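Local coordinates for protein Two-component response regulator, LuxR family (Aurantimonas sp., PDB 3CZ5) that probably binds DNA as a LuxR-family response regulator, this chain being its receiver domain, which would take up the activating phosphoryl group, at residues M9-H14 and V55-T60. Numbering follows the deposited sequence.
With PO4 (phosphate ion), chain E; PO4 (phosphate ion), chain F.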
loop_
_atom_site.group_PDB
_atom_site.type_symbol
_atom_site.label_atom_id
_atom_site.label_comp_id
_atom_site.label_asym_id
_atom_site.label_seq_id
_atom_site.Cartn_x
_atom_site.Cartn_y
_atom_site.Cartn_z
ATOM N N MET A 9 8.648 -1.273 3.250
ATOM C CA MET A 9 8.146 -2.364 4.055
ATOM C C MET A 9 6.954 -3.052 3.348
ATOM O O MET A 9 6.089 -2.339 2.783
ATOM C CB MET A 9 7.651 -1.788 5.347
ATOM C CG MET A 9 7.002 -2.838 6.332
ATOM S SD MET A 9 6.820 -2.082 8.003
ATOM C CE MET A 9 6.917 -3.589 8.856
ATOM N N LEU A 10 6.919 -4.391 3.344
ATOM C CA LEU A 10 5.836 -5.143 2.777
ATOM C C LEU A 10 5.101 -5.866 3.857
ATOM O O LEU A 10 5.697 -6.599 4.656
ATOM C CB LEU A 10 6.314 -6.263 1.849
ATOM C CG LEU A 10 6.258 -6.060 0.354
ATOM C CD1 LEU A 10 7.042 -4.797 0.253
ATOM C CD2 LEU A 10 6.973 -7.167 -0.283
ATOM N N VAL A 11 3.784 -5.753 3.833
ATOM C CA VAL A 11 2.997 -6.392 4.846
ATOM C C VAL A 11 2.015 -7.153 4.027
ATOM O O VAL A 11 1.220 -6.550 3.370
ATOM C CB VAL A 11 2.262 -5.302 5.628
ATOM C CG1 VAL A 11 1.301 -5.861 6.645
ATOM C CG2 VAL A 11 3.271 -4.355 6.277
ATOM N N ASP A 12 2.128 -8.464 4.041
ATOM C CA ASP A 12 1.298 -9.408 3.335
ATOM C C ASP A 12 1.399 -10.713 4.151
ATOM O O ASP A 12 2.457 -11.056 4.649
ATOM C CB ASP A 12 1.956 -9.642 2.015
ATOM C CG ASP A 12 1.054 -10.255 1.032
ATOM O OD1 ASP A 12 -0.021 -10.703 1.437
ATOM O OD2 ASP A 12 1.397 -10.250 -0.168
ATOM N N ASP A 13 0.322 -11.435 4.337
ATOM C CA ASP A 13 0.382 -12.742 5.015
ATOM C C ASP A 13 0.602 -13.865 4.007
ATOM O O ASP A 13 0.464 -14.990 4.338
ATOM C CB ASP A 13 -0.956 -12.999 5.730
ATOM C CG ASP A 13 -2.179 -12.626 4.850
ATOM O OD1 ASP A 13 -2.254 -11.512 4.246
ATOM O OD2 ASP A 13 -3.074 -13.492 4.744
ATOM N N HIS A 14 0.890 -13.524 2.757
ATOM C CA HIS A 14 1.109 -14.510 1.742
ATOM C C HIS A 14 2.629 -14.606 1.402
ATOM O O HIS A 14 3.187 -14.038 0.432
ATOM C CB HIS A 14 0.177 -14.213 0.542
ATOM C CG HIS A 14 -1.255 -14.612 0.802
ATOM N ND1 HIS A 14 -1.758 -15.863 0.497
ATOM C CD2 HIS A 14 -2.304 -13.888 1.262
ATOM C CE1 HIS A 14 -3.042 -15.891 0.775
ATOM N NE2 HIS A 14 -3.396 -14.705 1.233
ATOM N N VAL A 55 5.254 2.172 3.098
ATOM C CA VAL A 55 4.833 0.806 3.366
ATOM C C VAL A 55 3.779 0.371 2.375
ATOM O O VAL A 55 2.918 1.156 2.026
ATOM C CB VAL A 55 4.383 0.641 4.818
ATOM C CG1 VAL A 55 3.984 1.962 5.417
ATOM C CG2 VAL A 55 3.303 -0.407 4.944
ATOM N N VAL A 56 3.920 -0.843 1.853
ATOM C CA VAL A 56 2.911 -1.493 1.018
ATOM C C VAL A 56 2.186 -2.642 1.712
ATOM O O VAL A 56 2.812 -3.639 2.090
ATOM C CB VAL A 56 3.529 -2.185 -0.162
ATOM C CG1 VAL A 56 2.444 -3.077 -0.888
ATOM C CG2 VAL A 56 4.172 -1.166 -1.089
ATOM N N MET A 57 0.856 -2.555 1.794
ATOM C CA MET A 57 0.029 -3.452 2.683
ATOM C C MET A 57 -1.176 -4.115 1.998
ATOM O O MET A 57 -1.832 -3.445 1.211
ATOM C CB MET A 57 -0.524 -2.591 3.833
ATOM C CG MET A 57 -0.308 -3.267 5.106
ATOM S SD MET A 57 -0.682 -2.435 6.588
ATOM C CE MET A 57 -1.048 -3.944 7.378
ATOM N N ASP A 58 -1.501 -5.373 2.305
ATOM C CA ASP A 58 -2.761 -5.902 1.893
ATOM C C ASP A 58 -3.937 -5.121 2.527
ATOM O O ASP A 58 -3.821 -4.386 3.534
ATOM C CB ASP A 58 -2.928 -7.274 2.452
ATOM C CG ASP A 58 -2.077 -8.288 1.778
ATOM O OD1 ASP A 58 -1.329 -7.921 0.811
ATOM O OD2 ASP A 58 -2.204 -9.465 2.243
ATOM N N LEU A 59 -5.118 -5.325 1.988
ATOM C CA LEU A 59 -6.269 -4.795 2.655
ATOM C C LEU A 59 -6.699 -5.853 3.669
ATOM O O LEU A 59 -7.305 -5.564 4.709
ATOM C CB LEU A 59 -7.351 -4.613 1.632
ATOM C CG LEU A 59 -8.660 -4.084 2.190
ATOM C CD1 LEU A 59 -8.555 -2.587 2.506
ATOM C CD2 LEU A 59 -9.714 -4.345 1.099
ATOM N N THR A 60 -6.353 -7.090 3.359
ATOM C CA THR A 60 -6.853 -8.194 4.093
ATOM C C THR A 60 -5.702 -8.838 4.810
ATOM O O THR A 60 -4.721 -9.263 4.163
ATOM C CB THR A 60 -7.537 -9.201 3.194
ATOM O OG1 THR A 60 -8.510 -8.515 2.420
ATOM C CG2 THR A 60 -8.268 -10.203 4.033
HETATM P P PO4 E . -5.475 -8.844 -0.152
HETATM O O1 PO4 E . -6.677 -9.493 -0.744
HETATM O O2 PO4 E . -4.219 -8.853 -0.995
HETATM O O3 PO4 E . -5.795 -7.442 0.282
HETATM O O4 PO4 E . -5.441 -9.725 1.069
HETATM P P PO4 F . 1.355 -18.353 -0.454
HETATM O O1 PO4 F . -0.051 -18.867 -0.349
HETATM O O2 PO4 F . 1.779 -17.971 -1.833
HETATM O O3 PO4 F . 1.035 -17.038 0.218
HETATM O O4 PO4 F . 2.268 -19.278 0.291
#
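Asp12 sets CG anti to its backbone N (chi1 -163°), while Asp58 holds CG beside its own N (chi1 -73°); this brings the two CG atoms together where two neighbouring strands end. Asp12 OD1 comes within 2.6 Å of Asp58 OD2, the carboxylate planes turned 76° apart. This is the acidic pocket of a CheY-like receiver domain, at the C-terminal ends of its parallel strands, and Asp58 is the predicted phosphoacceptor. Asp13 also turns to Asp58, its OD1 2.9 Å from OD2 of Asp58. Three aspartates suit a site that in relatives holds a magnesium ion; Lys108 forms a salt bridge with Asp58 OD1. An asparagine in place of Asp58 would probably leave Lys108 without its charged mate and the pocket without its phosphoacceptor.

Behind the pocket, residues 9-11 and 55-57 pair in parallel. Val56 N donates to Met9 O (2.8 Å). Val56 O in turn accepts from Val11 N (2.9 Å). Asp58 N reaches Val11 O at 3.2 Å, tying the acidic loop to the strand end. Beta-branched valines suit these extended, buried positions: Val11 CG2 meets Val55 CG2 at 4.2 Å on the face covered by helix 40-48, whereas Leu10 and Val56 point to the other face. Beside Asp58, a phosphate ion, probably from the crystallisation liquor, accepts through O3 from both Leu59 N (2.8 Å) and Thr60 N (3.1 Å).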